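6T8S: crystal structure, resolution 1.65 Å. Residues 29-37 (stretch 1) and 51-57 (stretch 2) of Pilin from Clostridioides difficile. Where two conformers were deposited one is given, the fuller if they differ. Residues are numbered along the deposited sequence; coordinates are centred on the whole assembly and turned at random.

Stretch 1 29-37: AALSYYSDT
Stretch 2, residues 51-57: SVLETYM

Stretch 1, residues 29-37, is helical throughout and continues a helix that begins earlier in the chain. Its phi/psi values lie near -60/-45 as far as Ser35 and drift to -106/-21 at Thr37. Backbone hydrogen bonds from residue i+4 to i fix the geometry, from Tyr33 N to Ala29 O (3.0 Å) through Thr37 N to Tyr33 O (2.9 Å). Thr37, chi1 p, also returns OG1 to Tyr33 O at 2.9 Å.

Stretch 2 is more irregular and lies against this helix, with the CA atoms of Ala29 and Tyr56 5.5 Å apart. Together the two segments bury 415 Å². Ser51 (-62/-22) and Val52 (-55/-31) form a 3-10 segment, and Glu54 N donates to Ser51 O at 3.0 Å. Ser51 itself does not reach the helix.

Val52, chi1 p, is the first residue to make contact. Its CG2 lies 3.8 Å from Tyr33 CE2, an apolar pairing, while its carbonyl O is 3.6 Å from the same CE2. Tyr33 reaches this far with chi1 at 180° and chi2 at -69°.

Leu53 (phi/psi -96/12) directs its CA-to-CB bond sideways, but its m,t rotamer brings the end of the side chain nearer to the helix. CD1 approaches Ala29 CB at 4.1 Å, and CD2 sits 4.0 Å from both Ala30 CA and Tyr33 CB. The branched end thus spans one helical turn, filling space beside small alanines and the root of a tyrosine.

Glu54 (-63/-33) and Thr55 (-63/-29) have helical torsions but make no contact with stretch 1. They carry the chain to Tyr56, whose N donates to Leu53 O at 2.9 Å.

Tyr56 (-98/-11; chi1 -65°, chi2 -88°) is the main contributor, with 109 Å² covered by the helix. Its CA-to-CB bond points toward stretch 1, and its side chain runs along the helix: CB is 3.9 Å from Ala29 CB, CD1 3.5 Å from Ser32 CB, and CE2 3.8 Å from Tyr33 CB. One ring face covers Ala29 O and Tyr33 N, which are already paired within the helix. At the far end, Tyr56 OH donates to Asp36 OD2 in a very short 2.5 Å hydrogen bond. With Asp36 at chi1 m and chi2 -6°, OD2 lies near the Tyr56 ring plane, at its edge, where a phenolic hydroxyl can readily donate.

Met57 adopts extended torsions (-126/126). Its m,t,p side chain leaves CA sideways yet comes nearer, placing CG 3.6 Å from Ala29 CB. Ala29 thereby meets Leu53, Tyr56 and Met57 through one methyl group.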

ATOM      1  N   ALA A  29     -12.773   2.978   1.162  1.00 23.87           N
ATOM      2  CA  ALA A  29     -12.975   3.485   2.537  1.00 23.09           C
ATOM      3  C   ALA A  29     -12.291   4.850   2.679  1.00 22.19           C
ATOM      4  O   ALA A  29     -12.893   5.760   3.315  1.00 22.69           O
ATOM      5  CB  ALA A  29     -12.463   2.490   3.550  1.00 22.76           C
ATOM      6  N   ALA A  30     -11.071   5.000   2.154  1.00 22.24           N
ATOM      7  CA  ALA A  30     -10.295   6.258   2.287  1.00 22.09           C
ATOM      8  C   ALA A  30     -11.031   7.387   1.555  1.00 22.13           C
ATOM      9  O   ALA A  30     -11.062   8.514   2.066  1.00 22.20           O
ATOM     10  CB  ALA A  30      -8.902   6.093   1.752  1.00 21.73           C
ATOM     11  N   LEU A  31     -11.559   7.104   0.368  1.00 22.60           N
ATOM     12  CA  LEU A  31     -12.275   8.134  -0.433  1.00 24.83           C
ATOM     13  C   LEU A  31     -13.518   8.612   0.327  1.00 24.58           C
ATOM     14  O   LEU A  31     -13.799   9.835   0.293  1.00 25.05           O
ATOM     15  CB  LEU A  31     -12.599   7.568  -1.815  1.00 25.22           C
ATOM     16  CG  LEU A  31     -11.423   7.567  -2.786  1.00 27.83           C
ATOM     17  CD1 LEU A  31     -11.694   6.642  -3.955  1.00 29.86           C
ATOM     18  CD2 LEU A  31     -11.108   8.980  -3.269  1.00 30.01           C
ATOM     19  N   SER A  32     -14.243   7.688   0.973  0.60 24.75           N
ATOM     20  CA  SER A  32     -15.418   7.973   1.843  0.60 24.74           C
ATOM     21  C   SER A  32     -15.012   8.931   2.970  0.60 25.59           C
ATOM     22  O   SER A  32     -15.632  10.013   3.107  0.60 26.36           O
ATOM     23  CB  SER A  32     -16.009   6.717   2.426  0.60 25.02           C
ATOM     24  OG  SER A  32     -16.736   5.981   1.463  0.60 23.49           O
ATOM     25  N   TYR A  33     -14.014   8.535   3.759  1.00 24.82           N
ATOM     26  CA  TYR A  33     -13.473   9.351   4.877  1.00 24.75           C
ATOM     27  C   TYR A  33     -13.138  10.746   4.339  1.00 23.75           C
ATOM     28  O   TYR A  33     -13.522  11.740   4.972  1.00 26.09           O
ATOM     29  CB  TYR A  33     -12.273   8.641   5.507  1.00 25.07           C
ATOM     30  CG  TYR A  33     -11.605   9.355   6.661  1.00 24.11           C
ATOM     31  CD1 TYR A  33     -10.889  10.527   6.463  1.00 26.11           C
ATOM     32  CD2 TYR A  33     -11.632   8.827   7.938  1.00 23.85           C
ATOM     33  CE1 TYR A  33     -10.248  11.168   7.513  1.00 24.64           C
ATOM     34  CE2 TYR A  33     -10.988   9.452   8.997  1.00 25.83           C
ATOM     35  CZ  TYR A  33     -10.287  10.625   8.780  1.00 26.42           C
ATOM     36  OH  TYR A  33      -9.652  11.271   9.806  1.00 26.29           O
ATOM     37  N   TYR A  34     -12.425  10.823   3.216  1.00 23.94           N
ATOM     38  CA  TYR A  34     -11.950  12.105   2.633  1.00 27.14           C
ATOM     39  C   TYR A  34     -13.164  12.972   2.267  1.00 28.98           C
ATOM     40  O   TYR A  34     -13.195  14.174   2.620  1.00 27.99           O
ATOM     41  CB  TYR A  34     -11.060  11.843   1.419  1.00 29.20           C
ATOM     42  CG  TYR A  34     -10.423  13.068   0.816  1.00 30.65           C
ATOM     43  CD1 TYR A  34     -10.091  14.171   1.586  1.00 32.24           C
ATOM     44  CD2 TYR A  34     -10.110  13.100  -0.528  1.00 35.03           C
ATOM     45  CE1 TYR A  34      -9.479  15.282   1.035  1.00 34.59           C
ATOM     46  CE2 TYR A  34      -9.492  14.200  -1.099  1.00 38.24           C
ATOM     47  CZ  TYR A  34      -9.182  15.298  -0.316  1.00 36.37           C
ATOM     48  OH  TYR A  34      -8.579  16.377  -0.890  1.00 38.01           O
ATOM     49  N   SER A  35     -14.162  12.371   1.620  1.00 29.25           N
ATOM     50  CA  SER A  35     -15.412  13.078   1.228  1.00 29.53           C
ATOM     51  C   SER A  35     -16.147  13.595   2.473  1.00 28.41           C
ATOM     52  O   SER A  35     -16.705  14.716   2.414  1.00 29.81           O
ATOM     53  CB  SER A  35     -16.308  12.209   0.386  1.00 31.16           C
ATOM     54  OG  SER A  35     -17.413  12.987  -0.070  1.00 33.02           O
ATOM     55  N   ASP A  36     -16.150  12.842   3.570  1.00 25.53           N
ATOM     56  CA  ASP A  36     -16.973  13.158   4.768  1.00 26.73           C
ATOM     57  C   ASP A  36     -16.284  14.213   5.641  1.00 29.20           C
ATOM     58  O   ASP A  36     -17.001  15.002   6.264  1.00 28.07           O
ATOM     59  CB  ASP A  36     -17.279  11.926   5.619  1.00 26.25           C
ATOM     60  CG  ASP A  36     -18.124  10.862   4.928  1.00 26.61           C
ATOM     61  OD1 ASP A  36     -18.586  11.115   3.785  1.00 28.14           O
ATOM     62  OD2 ASP A  36     -18.294   9.775   5.541  1.00 24.74           O
ATOM     63  N   THR A  37     -14.952  14.194   5.734  1.00 30.34           N
ATOM     64  CA  THR A  37     -14.180  15.025   6.700  1.00 30.13           C
ATOM     65  C   THR A  37     -13.476  16.186   5.992  1.00 31.02           C
ATOM     66  O   THR A  37     -13.080  17.142   6.692  1.00 34.14           O
ATOM     67  CB  THR A  37     -13.141  14.175   7.438  1.00 27.65           C
ATOM     68  OG1 THR A  37     -12.184  13.797   6.444  1.00 26.76           O
ATOM     69  CG2 THR A  37     -13.740  12.974   8.140  1.00 27.93           C
ATOM     70  N   SER A  51      -6.805   1.636  11.719  1.00 25.59           N
ATOM     71  CA  SER A  51      -7.952   1.901  12.629  1.00 26.82           C
ATOM     72  C   SER A  51      -8.572   3.286  12.354  1.00 25.94           C
ATOM     73  O   SER A  51      -9.778   3.463  12.686  1.00 23.27           O
ATOM     74  CB  SER A  51      -7.555   1.704  14.081  1.00 29.44           C
ATOM     75  OG  SER A  51      -6.702   2.756  14.474  1.00 34.63           O
ATOM     76  N   VAL A  52      -7.836   4.229  11.740  1.00 24.05           N
ATOM     77  CA  VAL A  52      -8.391   5.548  11.304  1.00 24.95           C
ATOM     78  C   VAL A  52      -9.621   5.321  10.399  1.00 22.96           C
ATOM     79  O   VAL A  52     -10.555   6.160  10.438  1.00 23.44           O
ATOM     80  CB  VAL A  52      -7.322   6.422  10.613  1.00 26.20           C
ATOM     81  CG1 VAL A  52      -6.845   5.824   9.300  1.00 25.63           C
ATOM     82  CG2 VAL A  52      -7.796   7.853  10.397  1.00 26.55           C
ATOM     83  N   LEU A  53      -9.665   4.219   9.646  1.00 21.98           N
ATOM     84  CA  LEU A  53     -10.798   3.908   8.716  1.00 23.18           C
ATOM     85  C   LEU A  53     -11.842   2.981   9.354  1.00 22.44           C
ATOM     86  O   LEU A  53     -12.732   2.512   8.604  1.00 22.63           O
ATOM     87  CB  LEU A  53     -10.237   3.259   7.448  1.00 22.34           C
ATOM     88  CG  LEU A  53      -9.306   4.107   6.588  1.00 23.92           C
ATOM     89  CD1 LEU A  53      -8.866   3.309   5.374  1.00 24.09           C
ATOM     90  CD2 LEU A  53      -9.964   5.402   6.143  1.00 25.65           C
ATOM     91  N   GLU A  54     -11.815   2.736  10.671  1.00 22.54           N
ATOM     92  CA  GLU A  54     -12.589   1.617  11.278  1.00 24.63           C
ATOM     93  C   GLU A  54     -14.106   1.804  11.103  1.00 23.42           C
ATOM     94  O   GLU A  54     -14.812   0.782  11.019  1.00 23.79           O
ATOM     95  CB  GLU A  54     -12.299   1.478  12.771  1.00 28.68           C
ATOM     96  CG  GLU A  54     -12.863   0.199  13.360  1.00 34.63           C
ATOM     97  CD  GLU A  54     -12.161  -0.237  14.633  1.00 40.02           C
ATOM     98  OE1 GLU A  54     -11.621   0.649  15.336  1.00 42.83           O
ATOM     99  OE2 GLU A  54     -12.157  -1.451  14.910  1.00 42.44           O
ATOM    100  N   THR A  55     -14.608   3.042  11.112  1.00 22.40           N
ATOM    101  CA  THR A  55     -16.073   3.292  10.949  1.00 23.31           C
ATOM    102  C   THR A  55     -16.507   2.787   9.565  1.00 22.76           C
ATOM    103  O   THR A  55     -17.679   2.347   9.431  1.00 21.87           O
ATOM    104  CB  THR A  55     -16.422   4.767  11.187  1.00 27.11           C
ATOM    105  OG1 THR A  55     -15.928   5.112  12.477  1.00 28.30           O
ATOM    106  CG2 THR A  55     -17.910   5.043  11.129  1.00 27.21           C
ATOM    107  N   TYR A  56     -15.609   2.800   8.569  1.00 21.36           N
ATOM    108  CA  TYR A  56     -15.944   2.590   7.133  1.00 21.81           C
ATOM    109  C   TYR A  56     -15.703   1.141   6.680  1.00 23.91           C
ATOM    110  O   TYR A  56     -16.111   0.810   5.554  1.00 23.85           O
ATOM    111  CB  TYR A  56     -15.143   3.543   6.245  1.00 22.72           C
ATOM    112  CG  TYR A  56     -15.478   5.000   6.444  1.00 23.56           C
ATOM    113  CD1 TYR A  56     -16.497   5.601   5.724  1.00 25.16           C
ATOM    114  CD2 TYR A  56     -14.804   5.778   7.378  1.00 24.17           C
ATOM    115  CE1 TYR A  56     -16.816   6.940   5.892  1.00 25.47           C
ATOM    116  CE2 TYR A  56     -15.122   7.114   7.565  1.00 24.50           C
ATOM    117  CZ  TYR A  56     -16.129   7.703   6.816  1.00 23.93           C
ATOM    118  OH  TYR A  56     -16.469   9.018   6.999  1.00 24.08           O
ATOM    119  N   MET A  57     -15.045   0.310   7.497  1.00 22.53           N
ATOM    120  CA  MET A  57     -14.626  -1.055   7.089  1.00 22.83           C
ATOM    121  C   MET A  57     -15.167  -2.060   8.102  1.00 24.09           C
ATOM    122  O   MET A  57     -14.919  -1.907   9.308  1.00 25.75           O
ATOM    123  CB  MET A  57     -13.101  -1.165   6.977  1.00 23.18           C
ATOM    124  CG  MET A  57     -12.513  -0.126   6.038  1.00 22.38           C
ATOM    125  SD  MET A  57     -10.790  -0.461   5.570  1.00 23.79           S
ATOM    126  CE  MET A  57     -11.021  -1.733   4.331  1.00 25.37           C
TER